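Local atomic coordinates of trans-2-enoyl-CoA reductase [NADH] (Treponema denticola ATCC 35405, PDB entry 4GGO), a protein that reduces the carbon-carbon double bond of crotonyl-CoA and other trans-2-enoyl-CoA thioesters with NADH, yielding saturated acyl-CoA in fatty acid synthesis. Residues K176-A190 with A284-A296. Sequence-based numbering, arbitrary orientation.
Sequences KTVDPFTGELKEISA and ASAVIPVIPLYLA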
# COMPACT_ATOMS: atom_id res chain seq x y z
N LYS A 176 -11.21 2.02 22.02
CA LYS A 176 -12.47 1.77 21.33
C LYS A 176 -12.23 1.29 19.91
O LYS A 176 -11.12 1.39 19.39
CB LYS A 176 -13.34 3.03 21.32
CG LYS A 176 -13.85 3.44 22.70
CD LYS A 176 -15.08 4.34 22.61
CE LYS A 176 -14.73 5.79 22.31
NZ LYS A 176 -15.95 6.66 22.37
N THR A 177 -13.27 0.73 19.29
CA THR A 177 -13.22 0.35 17.88
C THR A 177 -14.65 0.26 17.39
O THR A 177 -15.59 0.36 18.17
CB THR A 177 -12.51 -1.00 17.66
OG1 THR A 177 -12.34 -1.22 16.25
CG2 THR A 177 -13.33 -2.14 18.25
N VAL A 178 -14.83 0.07 16.09
CA VAL A 178 -16.17 0.00 15.52
C VAL A 178 -16.24 -1.02 14.39
O VAL A 178 -15.31 -1.14 13.59
CB VAL A 178 -16.66 1.40 15.05
CG1 VAL A 178 -15.84 1.89 13.86
CG2 VAL A 178 -18.14 1.36 14.70
N ASP A 179 -17.33 -1.78 14.36
CA ASP A 179 -17.59 -2.68 13.25
C ASP A 179 -18.42 -1.92 12.24
O ASP A 179 -19.59 -1.64 12.47
CB ASP A 179 -18.33 -3.93 13.74
CG ASP A 179 -18.46 -5.00 12.67
OD1 ASP A 179 -18.89 -4.68 11.54
OD2 ASP A 179 -18.14 -6.17 12.96
N PRO A 180 -17.80 -1.56 11.10
CA PRO A 180 -18.42 -0.71 10.08
C PRO A 180 -19.66 -1.34 9.44
O PRO A 180 -20.46 -0.62 8.84
CB PRO A 180 -17.31 -0.55 9.04
CG PRO A 180 -16.45 -1.75 9.22
CD PRO A 180 -16.46 -2.01 10.70
N PHE A 181 -19.80 -2.66 9.56
CA PHE A 181 -20.93 -3.35 8.95
C PHE A 181 -22.12 -3.50 9.89
O PHE A 181 -23.26 -3.61 9.45
CB PHE A 181 -20.50 -4.72 8.41
CG PHE A 181 -19.66 -4.64 7.16
CD1 PHE A 181 -20.26 -4.47 5.93
CD2 PHE A 181 -18.28 -4.72 7.23
CE1 PHE A 181 -19.50 -4.39 4.77
CE2 PHE A 181 -17.51 -4.64 6.08
CZ PHE A 181 -18.13 -4.48 4.85
N THR A 182 -21.86 -3.50 11.19
CA THR A 182 -22.92 -3.62 12.19
C THR A 182 -23.13 -2.30 12.93
O THR A 182 -24.19 -2.06 13.51
CB THR A 182 -22.62 -4.72 13.21
OG1 THR A 182 -21.46 -4.37 13.97
CG2 THR A 182 -22.39 -6.05 12.51
N GLY A 183 -22.10 -1.45 12.92
CA GLY A 183 -22.17 -0.16 13.58
C GLY A 183 -21.89 -0.25 15.07
O GLY A 183 -22.04 0.73 15.79
N GLU A 184 -21.49 -1.43 15.53
CA GLU A 184 -21.26 -1.64 16.96
C GLU A 184 -19.91 -1.10 17.43
O GLU A 184 -18.87 -1.41 16.85
CB GLU A 184 -21.37 -3.13 17.31
CG GLU A 184 -21.25 -3.41 18.80
CD GLU A 184 -21.14 -4.89 19.12
OE1 GLU A 184 -21.11 -5.71 18.18
OE2 GLU A 184 -21.08 -5.23 20.32
N LEU A 185 -19.94 -0.29 18.48
CA LEU A 185 -18.71 0.15 19.14
C LEU A 185 -18.27 -0.89 20.15
O LEU A 185 -19.07 -1.37 20.95
CB LEU A 185 -18.93 1.48 19.86
CG LEU A 185 -18.94 2.78 19.06
CD1 LEU A 185 -19.15 3.96 19.99
CD2 LEU A 185 -17.64 2.95 18.28
N LYS A 186 -16.99 -1.25 20.11
CA LYS A 186 -16.46 -2.23 21.05
C LYS A 186 -15.24 -1.70 21.78
O LYS A 186 -14.76 -0.60 21.49
CB LYS A 186 -16.05 -3.51 20.32
CG LYS A 186 -17.11 -4.10 19.42
CD LYS A 186 -16.54 -5.27 18.65
CE LYS A 186 -17.49 -5.74 17.57
NZ LYS A 186 -16.85 -6.76 16.69
N GLU A 187 -14.76 -2.48 22.73
CA GLU A 187 -13.50 -2.20 23.40
C GLU A 187 -12.58 -3.40 23.25
O GLU A 187 -12.84 -4.47 23.81
CB GLU A 187 -13.72 -1.87 24.87
CG GLU A 187 -12.44 -1.69 25.66
CD GLU A 187 -12.57 -0.64 26.75
OE1 GLU A 187 -13.41 0.27 26.60
OE2 GLU A 187 -11.84 -0.73 27.76
N ILE A 188 -11.51 -3.23 22.48
CA ILE A 188 -10.57 -4.32 22.24
C ILE A 188 -9.17 -3.96 22.73
O ILE A 188 -8.88 -2.79 22.98
CB ILE A 188 -10.50 -4.70 20.75
CG1 ILE A 188 -9.85 -3.58 19.94
CG2 ILE A 188 -11.90 -5.00 20.23
CD1 ILE A 188 -9.60 -3.95 18.50
N SER A 189 -8.32 -4.97 22.87
CA SER A 189 -7.00 -4.77 23.43
C SER A 189 -5.91 -5.51 22.66
O SER A 189 -6.18 -6.51 21.99
CB SER A 189 -6.98 -5.22 24.90
OG SER A 189 -7.96 -4.53 25.66
N ALA A 190 -4.69 -5.02 22.77
CA ALA A 190 -3.52 -5.71 22.25
C ALA A 190 -2.52 -5.90 23.39
O ALA A 190 -2.04 -4.93 23.97
CB ALA A 190 -2.90 -4.93 21.11
N ALA A 284 -5.35 -5.74 8.09
CA ALA A 284 -5.07 -5.86 9.52
C ALA A 284 -5.77 -4.81 10.38
O ALA A 284 -5.68 -4.85 11.60
CB ALA A 284 -3.57 -5.82 9.76
N SER A 285 -6.47 -3.87 9.74
CA SER A 285 -7.11 -2.76 10.45
C SER A 285 -8.11 -3.22 11.51
O SER A 285 -8.19 -2.63 12.59
CB SER A 285 -7.81 -1.83 9.46
OG SER A 285 -6.88 -1.21 8.59
N ALA A 286 -8.85 -4.28 11.21
CA ALA A 286 -9.95 -4.72 12.07
C ALA A 286 -9.51 -5.15 13.47
O ALA A 286 -10.23 -4.93 14.45
CB ALA A 286 -10.72 -5.84 11.40
N VAL A 287 -8.33 -5.75 13.58
CA VAL A 287 -7.85 -6.27 14.86
C VAL A 287 -7.06 -5.24 15.66
O VAL A 287 -6.71 -5.48 16.82
CB VAL A 287 -7.00 -7.54 14.68
CG1 VAL A 287 -7.84 -8.66 14.07
CG2 VAL A 287 -5.78 -7.25 13.83
N ILE A 288 -6.77 -4.10 15.05
CA ILE A 288 -6.03 -3.04 15.73
C ILE A 288 -6.97 -2.13 16.50
O ILE A 288 -7.92 -1.59 15.93
CB ILE A 288 -5.22 -2.19 14.73
CG1 ILE A 288 -4.35 -3.08 13.85
CG2 ILE A 288 -4.37 -1.19 15.48
CD1 ILE A 288 -3.59 -2.31 12.78
N PRO A 289 -6.71 -1.94 17.80
CA PRO A 289 -7.53 -1.04 18.62
C PRO A 289 -7.45 0.40 18.10
O PRO A 289 -6.39 0.81 17.63
CB PRO A 289 -6.89 -1.14 20.01
CG PRO A 289 -6.18 -2.46 20.00
CD PRO A 289 -5.68 -2.63 18.60
N VAL A 290 -8.56 1.12 18.19
CA VAL A 290 -8.67 2.53 17.78
C VAL A 290 -8.74 2.75 16.26
O VAL A 290 -9.57 3.52 15.78
CB VAL A 290 -7.58 3.43 18.41
CG1 VAL A 290 -7.77 4.88 18.00
CG2 VAL A 290 -7.59 3.30 19.93
N ILE A 291 -7.88 2.06 15.51
CA ILE A 291 -7.74 2.28 14.07
C ILE A 291 -9.03 2.36 13.23
O ILE A 291 -9.20 3.31 12.47
CB ILE A 291 -6.72 1.28 13.43
CG1 ILE A 291 -5.29 1.73 13.73
CG2 ILE A 291 -6.92 1.19 11.92
CD1 ILE A 291 -4.96 3.11 13.19
N PRO A 292 -9.95 1.38 13.37
CA PRO A 292 -11.16 1.47 12.55
C PRO A 292 -12.03 2.68 12.90
O PRO A 292 -12.63 3.27 12.00
CB PRO A 292 -11.91 0.18 12.90
CG PRO A 292 -10.86 -0.75 13.39
CD PRO A 292 -9.91 0.13 14.14
N LEU A 293 -12.08 3.04 14.18
CA LEU A 293 -12.85 4.20 14.61
C LEU A 293 -12.17 5.49 14.15
O LEU A 293 -12.84 6.44 13.75
CB LEU A 293 -13.02 4.21 16.13
CG LEU A 293 -13.73 5.43 16.71
CD1 LEU A 293 -15.14 5.55 16.14
CD2 LEU A 293 -13.76 5.38 18.22
N TYR A 294 -10.85 5.51 14.24
CA TYR A 294 -10.07 6.66 13.79
C TYR A 294 -10.25 6.90 12.29
O TYR A 294 -10.54 8.02 11.87
CB TYR A 294 -8.59 6.46 14.11
CG TYR A 294 -7.68 7.45 13.42
CD1 TYR A 294 -7.67 8.79 13.78
CD2 TYR A 294 -6.83 7.04 12.40
CE1 TYR A 294 -6.85 9.70 13.15
CE2 TYR A 294 -6.00 7.95 11.76
CZ TYR A 294 -6.01 9.28 12.14
OH TYR A 294 -5.19 10.18 11.52
N LEU A 295 -10.07 5.85 11.50
CA LEU A 295 -10.20 5.94 10.05
C LEU A 295 -11.59 6.37 9.61
O LEU A 295 -11.73 7.21 8.73
CB LEU A 295 -9.84 4.60 9.39
CG LEU A 295 -8.36 4.20 9.42
CD1 LEU A 295 -8.18 2.83 8.81
CD2 LEU A 295 -7.52 5.23 8.70
N ALA A 296 -12.61 5.79 10.23
CA ALA A 296 -13.99 6.16 9.93
C ALA A 296 -14.23 7.63 10.24
O ALA A 296 -14.93 8.33 9.51
CB ALA A 296 -14.96 5.28 10.72
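Ile188 lies over one face of the Pro289 ring, and the two side chains cross at about a right angle. Ile188 CD1 is 3.6 Å from Pro289 CA, and Ile188 CG1 is 3.8 Å from Pro289 CB. Ile188 holds CG1 between its backbone N and carbonyl carbon (chi1 69°), which turns the ethyl arm onto the ring. Ala190 CB meets the ring at its edge, 4.3 Å from Pro289 CG. Thr177 OG1 slants in at the CG-CD rim of the second proline ring, Pro292, raised to one side of its plane and 3.3 Å from Pro292 CG. The backbone O of Val178 comes to the edge of this ring, 3.7 Å from Pro292 CB.

Strands 173-178 and 185-190 form a two-stranded antiparallel beta hairpin, which packs on the start of helix 291-305. That helix belongs to the Rossmann-type catalytic region and follows the last long strand of the parallel sheet, 270-276. The backbone N of Val290, the N-cap residue, donates to Lys176 O at 2.8 Å, nearly in line with the C=O bond, though bent at the hydrogen (133°). Two residues earlier, Ile288 turns away from the hairpin and touches Tyr244, the probable proton donor.

Leu293, in the first turn of the helix, reaches the hairpin with CG opposite its own N (chi1 176°). Leu293 CD2 is 3.9 Å from Lys176 CB, and Leu293 CD1 is 4.2 Å from Leu185 CD2. Val178 CG1 packs beside the Leu293 backbone. At the hairpin's far end, Asp179 OD1 accepts from Phe181 N, an Asx turn, and from Thr182 N, which extends it to an Asx motif.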